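Local structure of IMPACT family member YigZ (Escherichia coli, 1VI7) at residues A[141-146]-A[201-206]; A[164-169]-A[177-182]; A[145-150]-A[171-176]. The protein is of uncertain function but may bind guanyl ribonucleotides and other anions and hydrolyse ribonucleoside triphosphates. One frame throughout, in Å; residues are numbered along the deposited sequence. Where two conformers were deposited one is given.

Contact 1: A[141-146]-A[201-206]; sequences EYTLQC and QLLAIE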
loop_
_atom_site.group_PDB
_atom_site.type_symbol
_atom_site.label_atom_id
_atom_site.label_comp_id
_atom_site.label_asym_id
_atom_site.label_seq_id
_atom_site.Cartn_x
_atom_site.Cartn_y
_atom_site.Cartn_z
ATOM N N GLU A 141 -15.807 -2.177 -7.386
ATOM C CA GLU A 141 -16.453 -3.427 -6.995
ATOM C C GLU A 141 -17.954 -3.378 -7.221
ATOM O O GLU A 141 -18.622 -2.419 -6.844
ATOM C CB GLU A 141 -16.208 -3.759 -5.539
ATOM C CG GLU A 141 -14.773 -3.949 -5.113
ATOM C CD GLU A 141 -14.673 -4.611 -3.740
ATOM O OE1 GLU A 141 -15.538 -4.319 -2.876
ATOM O OE2 GLU A 141 -13.776 -5.463 -3.557
ATOM N N TYR A 142 -18.489 -4.447 -7.799
ATOM C CA TYR A 142 -19.928 -4.562 -8.045
ATOM C C TYR A 142 -20.492 -5.903 -7.558
ATOM O O TYR A 142 -19.743 -6.809 -7.252
ATOM C CB TYR A 142 -20.193 -4.552 -9.559
ATOM C CG TYR A 142 -19.694 -3.378 -10.320
ATOM C CD1 TYR A 142 -18.379 -3.306 -10.791
ATOM C CD2 TYR A 142 -20.552 -2.320 -10.596
ATOM C CE1 TYR A 142 -17.938 -2.213 -11.513
ATOM C CE2 TYR A 142 -20.115 -1.203 -11.288
ATOM C CZ TYR A 142 -18.814 -1.172 -11.740
ATOM O OH TYR A 142 -18.369 -0.072 -12.432
ATOM N N THR A 143 -21.823 -6.059 -7.581
ATOM C CA THR A 143 -22.362 -7.381 -7.234
ATOM C C THR A 143 -23.155 -7.922 -8.445
ATOM O O THR A 143 -23.476 -7.166 -9.360
ATOM C CB THR A 143 -23.165 -7.547 -5.990
ATOM O OG1 THR A 143 -24.387 -6.815 -6.092
ATOM C CG2 THR A 143 -22.475 -7.161 -4.708
ATOM N N LEU A 144 -23.310 -9.235 -8.459
ATOM C CA LEU A 144 -23.913 -9.904 -9.618
ATOM C C LEU A 144 -24.487 -11.250 -9.234
ATOM O O LEU A 144 -23.797 -12.123 -8.733
ATOM C CB LEU A 144 -22.818 -10.056 -10.695
ATOM C CG LEU A 144 -23.201 -10.830 -11.946
ATOM C CD1 LEU A 144 -24.268 -10.059 -12.729
ATOM C CD2 LEU A 144 -21.997 -11.170 -12.813
ATOM N N GLN A 145 -25.779 -11.418 -9.446
ATOM C CA GLN A 145 -26.429 -12.729 -9.101
ATOM C C GLN A 145 -26.702 -13.464 -10.426
ATOM O O GLN A 145 -27.163 -12.862 -11.396
ATOM C CB GLN A 145 -27.577 -12.548 -8.192
ATOM C CG GLN A 145 -28.613 -13.541 -7.890
ATOM C CD GLN A 145 -29.726 -12.994 -6.979
ATOM O OE1 GLN A 145 -30.444 -12.079 -7.402
ATOM N NE2 GLN A 145 -29.880 -13.563 -5.778
ATOM N N CYS A 146 -26.090 -14.649 -10.509
ATOM C CA CYS A 146 -26.180 -15.555 -11.615
ATOM C C CYS A 146 -26.489 -17.006 -11.251
ATOM O O CYS A 146 -26.378 -17.479 -10.127
ATOM C CB CYS A 146 -24.833 -15.532 -12.369
ATOM S SG CYS A 146 -23.520 -16.407 -11.543
ATOM N N GLN A 201 -27.978 -9.075 -14.275
ATOM C CA GLN A 201 -28.012 -7.670 -13.858
ATOM C C GLN A 201 -26.889 -7.277 -12.911
ATOM O O GLN A 201 -27.011 -7.447 -11.695
ATOM C CB GLN A 201 -29.375 -7.349 -13.227
ATOM C CG GLN A 201 -29.776 -5.901 -13.270
ATOM C CD GLN A 201 -31.063 -5.508 -12.603
ATOM O OE1 GLN A 201 -31.068 -4.679 -11.662
ATOM N NE2 GLN A 201 -32.217 -6.004 -13.035
ATOM N N LEU A 202 -25.831 -6.665 -13.414
ATOM C CA LEU A 202 -24.664 -6.198 -12.659
ATOM C C LEU A 202 -24.936 -5.008 -11.770
ATOM O O LEU A 202 -25.313 -3.943 -12.274
ATOM C CB LEU A 202 -23.601 -5.805 -13.711
ATOM C CG LEU A 202 -22.248 -5.348 -13.210
ATOM C CD1 LEU A 202 -21.411 -6.539 -12.778
ATOM C CD2 LEU A 202 -21.520 -4.522 -14.280
ATOM N N LEU A 203 -24.679 -5.033 -10.472
ATOM C CA LEU A 203 -25.048 -3.894 -9.624
ATOM C C LEU A 203 -23.884 -3.274 -8.876
ATOM O O LEU A 203 -22.937 -3.948 -8.484
ATOM C CB LEU A 203 -26.109 -4.340 -8.608
ATOM C CG LEU A 203 -27.452 -4.828 -9.159
ATOM C CD1 LEU A 203 -28.187 -5.596 -8.058
ATOM C CD2 LEU A 203 -28.295 -3.666 -9.641
ATOM N N ALA A 204 -23.966 -1.984 -8.595
ATOM C CA ALA A 204 -22.917 -1.267 -7.879
ATOM C C ALA A 204 -23.146 -1.283 -6.378
ATOM O O ALA A 204 -24.207 -0.852 -5.925
ATOM C CB ALA A 204 -22.877 0.176 -8.380
ATOM N N ILE A 205 -22.180 -1.758 -5.616
ATOM C CA ILE A 205 -22.239 -1.832 -4.161
ATOM C C ILE A 205 -22.741 -0.535 -3.533
ATOM O O ILE A 205 -22.398 0.563 -3.996
ATOM C CB ILE A 205 -20.864 -2.171 -3.545
ATOM C CG1 ILE A 205 -19.855 -1.049 -3.818
ATOM C CG2 ILE A 205 -20.330 -3.496 -4.058
ATOM C CD1 ILE A 205 -19.744 -0.014 -2.722
ATOM N N GLU A 206 -23.366 -0.646 -2.350
ATOM C CA GLU A 206 -23.951 0.543 -1.737
ATOM C C GLU A 206 -23.745 0.641 -0.242
ATOM O O GLU A 206 -23.286 1.678 0.263
ATOM C CB GLU A 206 -25.474 0.571 -2.017
HETATM O O HOH W 1 -28.573 -11.152 -12.613
HETATM O O HOH W 2 -26.745 -8.817 -9.461
#
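Leu202 and Tyr142 make the apolar centre of this strand pair, with CD1 of Leu202 4.0 Å from CB of Tyr142. The Leu202 CG is anti to the backbone N (chi1 -177°), and CD2 lies over one face of the tyrosine ring while CD1 also approaches CB of Leu144, at 4.3 Å. Leu144 and Leu202 rest on Leu192 and Phe188 of helix 185-196, which covers this side of the sheet. CD2 of Tyr142 also packs 4.1 Å from CB of Ala204, and the carbonyl oxygen of Leu203 lies near the ring plane at its edge. On the other side of the sheet, OG1 of Thr143 passes 3.9 Å from CB of Leu203. Their backbones are joined in both directions, Thr143 N to Leu203 O at 2.6 Å and Leu203 N to Thr143 O at 2.7 Å. Toward the outer edge, CG2 of Ile205 lies against Glu141 O. At the other end, one water links Gln145 N to Gln201 O and another Gln145 O to Gln201 N. Direct antiparallel pairing is thus short: apolar contacts fill the helix side, and two waters replace direct bonds between Gln145 and Gln201.

Contact 2: A[164-169]-A[177-182]; sequences KIINSD and RVALPA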
loop_
_atom_site.group_PDB
_atom_site.type_symbol
_atom_site.label_atom_id
_atom_site.label_comp_id
_atom_site.label_asym_id
_atom_site.label_seq_id
_atom_site.Cartn_x
_atom_site.Cartn_y
_atom_site.Cartn_z
ATOM N N LYS A 164 -11.772 -9.393 -11.647
ATOM C CA LYS A 164 -11.446 -10.365 -10.607
ATOM C C LYS A 164 -12.700 -10.565 -9.738
ATOM O O LYS A 164 -13.415 -9.633 -9.354
ATOM C CB LYS A 164 -10.300 -9.858 -9.733
ATOM C CG LYS A 164 -9.297 -10.861 -9.242
ATOM C CD LYS A 164 -9.928 -12.065 -8.583
ATOM C CE LYS A 164 -9.016 -12.719 -7.559
ATOM N NZ LYS A 164 -9.388 -12.333 -6.167
ATOM N N ILE A 165 -13.058 -11.828 -9.639
ATOM C CA ILE A 165 -14.157 -12.291 -8.791
ATOM C C ILE A 165 -13.671 -12.275 -7.342
ATOM O O ILE A 165 -12.745 -12.995 -6.975
ATOM C CB ILE A 165 -14.512 -13.697 -9.261
ATOM C CG1 ILE A 165 -15.515 -14.446 -8.412
ATOM C CG2 ILE A 165 -13.226 -14.509 -9.402
ATOM C CD1 ILE A 165 -16.043 -15.623 -9.274
ATOM N N ILE A 166 -14.192 -11.351 -6.553
ATOM C CA ILE A 166 -13.834 -11.169 -5.181
ATOM C C ILE A 166 -14.284 -12.247 -4.217
ATOM O O ILE A 166 -13.484 -12.673 -3.359
ATOM C CB ILE A 166 -14.335 -9.818 -4.606
ATOM C CG1 ILE A 166 -13.604 -8.658 -5.275
ATOM C CG2 ILE A 166 -14.119 -9.777 -3.104
ATOM C CD1 ILE A 166 -12.103 -8.902 -5.402
ATOM N N ASN A 167 -15.589 -12.482 -4.120
ATOM C CA ASN A 167 -16.053 -13.503 -3.173
ATOM C C ASN A 167 -17.327 -14.130 -3.670
ATOM O O ASN A 167 -18.153 -13.478 -4.296
ATOM C CB ASN A 167 -16.103 -12.984 -1.754
ATOM C CG ASN A 167 -17.121 -11.911 -1.496
ATOM O OD1 ASN A 167 -18.319 -12.197 -1.383
ATOM N ND2 ASN A 167 -16.698 -10.657 -1.391
ATOM N N SER A 168 -17.489 -15.428 -3.438
ATOM C CA SER A 168 -18.684 -16.118 -3.921
ATOM C C SER A 168 -19.570 -16.542 -2.755
ATOM O O SER A 168 -19.053 -16.761 -1.680
ATOM C CB SER A 168 -18.288 -17.367 -4.711
ATOM O OG SER A 168 -17.446 -17.063 -5.808
ATOM N N ASP A 169 -20.854 -16.657 -3.017
ATOM C CA ASP A 169 -21.831 -17.155 -2.064
ATOM C C ASP A 169 -22.713 -18.186 -2.772
ATOM O O ASP A 169 -23.516 -17.797 -3.625
ATOM C CB ASP A 169 -22.663 -16.046 -1.439
ATOM C CG ASP A 169 -23.465 -16.545 -0.244
ATOM O OD1 ASP A 169 -23.976 -17.687 -0.310
ATOM O OD2 ASP A 169 -23.582 -15.857 0.780
ATOM N N ARG A 177 -19.470 -11.016 -5.856
ATOM C CA ARG A 177 -18.989 -9.666 -5.559
ATOM C C ARG A 177 -17.801 -9.485 -6.526
ATOM O O ARG A 177 -16.933 -10.391 -6.488
ATOM C CB ARG A 177 -18.467 -9.643 -4.130
ATOM C CG ARG A 177 -17.785 -8.359 -3.704
ATOM C CD ARG A 177 -18.661 -7.177 -3.970
ATOM N NE ARG A 177 -18.588 -6.058 -3.113
ATOM C CZ ARG A 177 -18.313 -5.878 -1.844
ATOM N NH1 ARG A 177 -17.984 -6.898 -1.060
ATOM N NH2 ARG A 177 -18.375 -4.636 -1.338
ATOM N N VAL A 178 -17.967 -8.828 -7.669
ATOM C CA VAL A 178 -16.876 -8.713 -8.632
ATOM C C VAL A 178 -16.212 -7.339 -8.598
ATOM O O VAL A 178 -16.812 -6.393 -8.115
ATOM C CB VAL A 178 -17.350 -8.944 -10.079
ATOM C CG1 VAL A 178 -17.555 -10.427 -10.322
ATOM C CG2 VAL A 178 -18.621 -8.133 -10.322
ATOM N N ALA A 179 -14.993 -7.302 -9.103
ATOM C CA ALA A 179 -14.174 -6.117 -9.194
ATOM C C ALA A 179 -13.510 -6.024 -10.576
ATOM O O ALA A 179 -12.755 -6.907 -10.962
ATOM C CB ALA A 179 -13.088 -6.111 -8.122
ATOM N N LEU A 180 -13.688 -4.878 -11.218
ATOM C CA LEU A 180 -13.031 -4.652 -12.500
ATOM C C LEU A 180 -12.812 -3.167 -12.768
ATOM O O LEU A 180 -13.565 -2.313 -12.293
ATOM C CB LEU A 180 -13.919 -5.243 -13.608
ATOM C CG LEU A 180 -15.304 -4.565 -13.725
ATOM C CD1 LEU A 180 -15.793 -4.619 -15.152
ATOM C CD2 LEU A 180 -16.290 -5.235 -12.795
ATOM N N PRO A 181 -11.830 -2.870 -13.603
ATOM C CA PRO A 181 -11.534 -1.496 -13.980
ATOM C C PRO A 181 -12.823 -0.756 -14.269
ATOM O O PRO A 181 -13.732 -1.342 -14.856
ATOM C CB PRO A 181 -10.728 -1.698 -15.260
ATOM C CG PRO A 181 -9.928 -2.929 -14.942
ATOM C CD PRO A 181 -10.932 -3.828 -14.262
ATOM N N ALA A 182 -12.901 0.531 -13.913
ATOM C CA ALA A 182 -14.128 1.277 -14.210
ATOM C C ALA A 182 -14.216 1.621 -15.691
ATOM O O ALA A 182 -15.259 2.088 -16.162
ATOM C CB ALA A 182 -14.269 2.509 -13.344
HETATM O O HOH W 3 -19.050 -9.646 -0.414
#
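Arg177 runs past Asn167 and Ile166 of the facing strand. Its CB lies 3.4 Å from ND2 of Asn167; CG, anti to the backbone N (chi1 173°), meets ND2 too and sits 3.9 Å from CB of Ile166. CD passes Tyr142 O and NE touches CG2 of Ile205. At the tip, NH1 has a weak bond to a water that also accepts from Asn167 ND2 at 2.7 Å, the amide and guanidinium planes 83° apart, while NH2 makes a long, weak ion pair with Glu141. Ile166 lies alongside the arginine, its CG2 4.0 Å from Arg177 CG and its CG1 3.9 Å from CB of Ala179; an alanine here would keep the CB contact but would probably open a gap beside Ala179 CB and thin the cover of Arg177 CG. Ile166 and Asn167 both face Arg177 in a classic beta bulge: Ile166 N binds Arg177 O at 2.9 Å, Asn167 N reaches the same oxygen weakly, and Asn167 O receives Arg177 N. Lys164 and Ala179 form a reciprocal pair. The hairpin places strand 174-180 between 164-170 and 140-146, and helix 151-160 packs over Ile165 and Val178 on the face away from the arginine.

Contact 3: A[145-150]-A[171-176]; sequences QCEYHQ and QAFVLL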
loop_
_atom_site.group_PDB
_atom_site.type_symbol
_atom_site.label_atom_id
_atom_site.label_comp_id
_atom_site.label_asym_id
_atom_site.label_seq_id
_atom_site.Cartn_x
_atom_site.Cartn_y
_atom_site.Cartn_z
ATOM N N GLN A 145 -25.779 -11.418 -9.446
ATOM C CA GLN A 145 -26.429 -12.729 -9.101
ATOM C C GLN A 145 -26.702 -13.464 -10.426
ATOM O O GLN A 145 -27.163 -12.862 -11.396
ATOM C CB GLN A 145 -27.577 -12.548 -8.192
ATOM C CG GLN A 145 -28.613 -13.541 -7.890
ATOM C CD GLN A 145 -29.726 -12.994 -6.979
ATOM O OE1 GLN A 145 -30.444 -12.079 -7.402
ATOM N NE2 GLN A 145 -29.880 -13.563 -5.778
ATOM N N CYS A 146 -26.090 -14.649 -10.509
ATOM C CA CYS A 146 -26.180 -15.555 -11.615
ATOM C C CYS A 146 -26.489 -17.006 -11.251
ATOM O O CYS A 146 -26.378 -17.479 -10.127
ATOM C CB CYS A 146 -24.833 -15.532 -12.369
ATOM S SG CYS A 146 -23.520 -16.407 -11.543
ATOM N N GLU A 147 -26.597 -17.827 -12.293
ATOM C CA GLU A 147 -26.888 -19.250 -12.104
ATOM C C GLU A 147 -25.653 -20.096 -12.153
ATOM O O GLU A 147 -24.676 -19.735 -12.834
ATOM C CB GLU A 147 -27.900 -19.665 -13.203
ATOM C CG GLU A 147 -29.160 -18.822 -13.125
ATOM C CD GLU A 147 -30.442 -19.570 -13.279
ATOM O OE1 GLU A 147 -30.578 -20.658 -12.674
ATOM O OE2 GLU A 147 -31.337 -19.077 -14.017
ATOM N N TYR A 148 -25.640 -21.303 -11.600
ATOM C CA TYR A 148 -24.441 -22.119 -11.620
ATOM C C TYR A 148 -23.915 -22.456 -13.005
ATOM O O TYR A 148 -22.727 -22.798 -13.147
ATOM C CB TYR A 148 -24.654 -23.427 -10.834
ATOM C CG TYR A 148 -24.689 -23.204 -9.345
ATOM C CD1 TYR A 148 -25.879 -22.865 -8.732
ATOM C CD2 TYR A 148 -23.547 -23.232 -8.556
ATOM C CE1 TYR A 148 -25.939 -22.575 -7.399
ATOM C CE2 TYR A 148 -23.599 -22.998 -7.194
ATOM C CZ TYR A 148 -24.808 -22.698 -6.611
ATOM O OH TYR A 148 -24.906 -22.404 -5.268
ATOM N N HIS A 149 -24.780 -22.573 -14.001
ATOM C CA HIS A 149 -24.411 -22.923 -15.349
ATOM C C HIS A 149 -23.826 -21.726 -16.087
ATOM O O HIS A 149 -23.544 -21.795 -17.291
ATOM C CB HIS A 149 -25.587 -23.506 -16.140
ATOM C CG HIS A 149 -26.651 -22.527 -16.460
ATOM N ND1 HIS A 149 -26.516 -21.614 -17.489
ATOM C CD2 HIS A 149 -27.837 -22.240 -15.879
ATOM C CE1 HIS A 149 -27.579 -20.826 -17.557
ATOM N NE2 HIS A 149 -28.392 -21.161 -16.567
ATOM N N GLN A 150 -23.787 -20.571 -15.441
ATOM C CA GLN A 150 -23.172 -19.375 -15.969
ATOM C C GLN A 150 -21.859 -19.039 -15.266
ATOM O O GLN A 150 -21.108 -18.197 -15.732
ATOM C CB GLN A 150 -24.119 -18.185 -15.916
ATOM C CG GLN A 150 -25.469 -18.425 -16.542
ATOM C CD GLN A 150 -26.508 -17.392 -16.166
ATOM O OE1 GLN A 150 -26.873 -17.187 -15.009
ATOM N NE2 GLN A 150 -27.053 -16.734 -17.170
ATOM N N GLN A 171 -25.658 -20.234 -2.833
ATOM C CA GLN A 171 -27.005 -20.392 -2.327
ATOM C C GLN A 171 -27.869 -21.118 -3.371
ATOM O O GLN A 171 -27.438 -22.025 -4.112
ATOM C CB GLN A 171 -27.586 -19.014 -2.030
ATOM C CG GLN A 171 -26.721 -17.920 -1.492
ATOM C CD GLN A 171 -26.822 -16.607 -2.256
ATOM O OE1 GLN A 171 -27.709 -15.778 -2.031
ATOM N NE2 GLN A 171 -25.892 -16.470 -3.191
ATOM N N ALA A 172 -29.136 -20.699 -3.533
ATOM C CA ALA A 172 -29.968 -21.347 -4.575
ATOM C C ALA A 172 -29.412 -20.846 -5.922
ATOM O O ALA A 172 -29.529 -21.464 -6.959
ATOM C CB ALA A 172 -31.420 -21.017 -4.404
ATOM N N PHE A 173 -28.898 -19.624 -5.864
ATOM C CA PHE A 173 -28.246 -18.945 -6.953
ATOM C C PHE A 173 -26.839 -18.528 -6.511
ATOM O O PHE A 173 -26.524 -18.636 -5.319
ATOM C CB PHE A 173 -28.967 -17.654 -7.348
ATOM C CG PHE A 173 -30.342 -17.894 -7.870
ATOM C CD1 PHE A 173 -31.417 -17.170 -7.399
ATOM C CD2 PHE A 173 -30.543 -18.854 -8.860
ATOM C CE1 PHE A 173 -32.685 -17.400 -7.919
ATOM C CE2 PHE A 173 -31.804 -19.091 -9.367
ATOM C CZ PHE A 173 -32.880 -18.377 -8.880
ATOM N N VAL A 174 -26.091 -17.965 -7.453
ATOM C CA VAL A 174 -24.721 -17.589 -7.045
ATOM C C VAL A 174 -24.686 -16.111 -6.776
ATOM O O VAL A 174 -25.340 -15.359 -7.495
ATOM C CB VAL A 174 -23.671 -17.980 -8.075
ATOM C CG1 VAL A 174 -22.271 -17.660 -7.519
ATOM C CG2 VAL A 174 -23.747 -19.446 -8.477
ATOM N N LEU A 175 -24.175 -15.701 -5.619
ATOM C CA LEU A 175 -24.051 -14.289 -5.369
ATOM C C LEU A 175 -22.549 -13.930 -5.335
ATOM O O LEU A 175 -21.805 -14.398 -4.516
ATOM C CB LEU A 175 -24.742 -13.696 -4.189
ATOM C CG LEU A 175 -24.637 -12.133 -4.230
ATOM C CD1 LEU A 175 -25.830 -11.585 -4.983
ATOM C CD2 LEU A 175 -24.415 -11.565 -2.853
ATOM N N LEU A 176 -22.211 -13.209 -6.382
ATOM C CA LEU A 176 -20.847 -12.801 -6.700
ATOM C C LEU A 176 -20.640 -11.317 -6.367
ATOM O O LEU A 176 -21.508 -10.428 -6.514
ATOM C CB LEU A 176 -20.654 -13.069 -8.184
ATOM C CG LEU A 176 -19.694 -14.011 -8.832
ATOM C CD1 LEU A 176 -19.478 -15.372 -8.228
ATOM C CD2 LEU A 176 -20.067 -14.207 -10.328
#
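The Tyr148 ring has Val174 CG2 over one face, in a CH-pi contact centred almost exactly on the ring, 3.7 Å from its centroid and 6° off the normal. At the ring's edge, in its plane, lie the carbonyl oxygens of Gln171 and Ala172. The phenol OH donates to Gln171 O at 2.8 Å, from a position tilted out of that carbonyl's plane, so one aromatic side chain both covers the valine and ties down the turn that precedes it. The second ring, Phe173, runs side by side with Glu147, whose OE1 comes to 3.9 Å from CE2, the carboxylate turned 74° from the ring. CB of Phe173 meets the aliphatic CG of Gln145, and CB of Gln145 touches CD1 of Leu175 at 3.8 Å. On the opposite face of the sheet, SG of Cys146 packs 3.8 Å from CB of Val174 and more distantly against Leu176, a buried group that Ile154 and Leu151 of helix 151-160 complete. Across the strands, Cys146 and Val174 exchange backbone hydrogen bonds, the one from Val174 N to Cys146 O being the shorter at 2.7 Å. Where 145-150 leaves the sheet, Glu147 N is held by Gln150 OE1. Strand 140-146, helix 151-160, strands 164-170 and 174-180, helix 185-196 and strand 203-204 follow one another as beta-alpha-beta-beta-alpha-beta, with sheet order 2-3-1-4, as in a ferredoxin-like fold.

All three contacts belong to one antiparallel sheet, ordered 164-170, 174-180, 140-146, 203-204, and each joins one pair of neighbours in it. Contact 3 ties the two central strands near one end, contact 2 adds an outer strand through a hairpin, and contact 1 adds the opposite outer strand, formed close to the end of the modelled chain. Contact 1 is mostly at the surface and partly water-bridged; contacts 2 and 3 are partly buried. Strand 140-146 serves contacts 1 and 3, strand 174-180 contacts 2 and 3. Apolar side chains, the Tyr142 ring among them, line the helix-covered side; a bulge with a charged arginine marks contact 2, and contact 3 adds exposed rings at its turn.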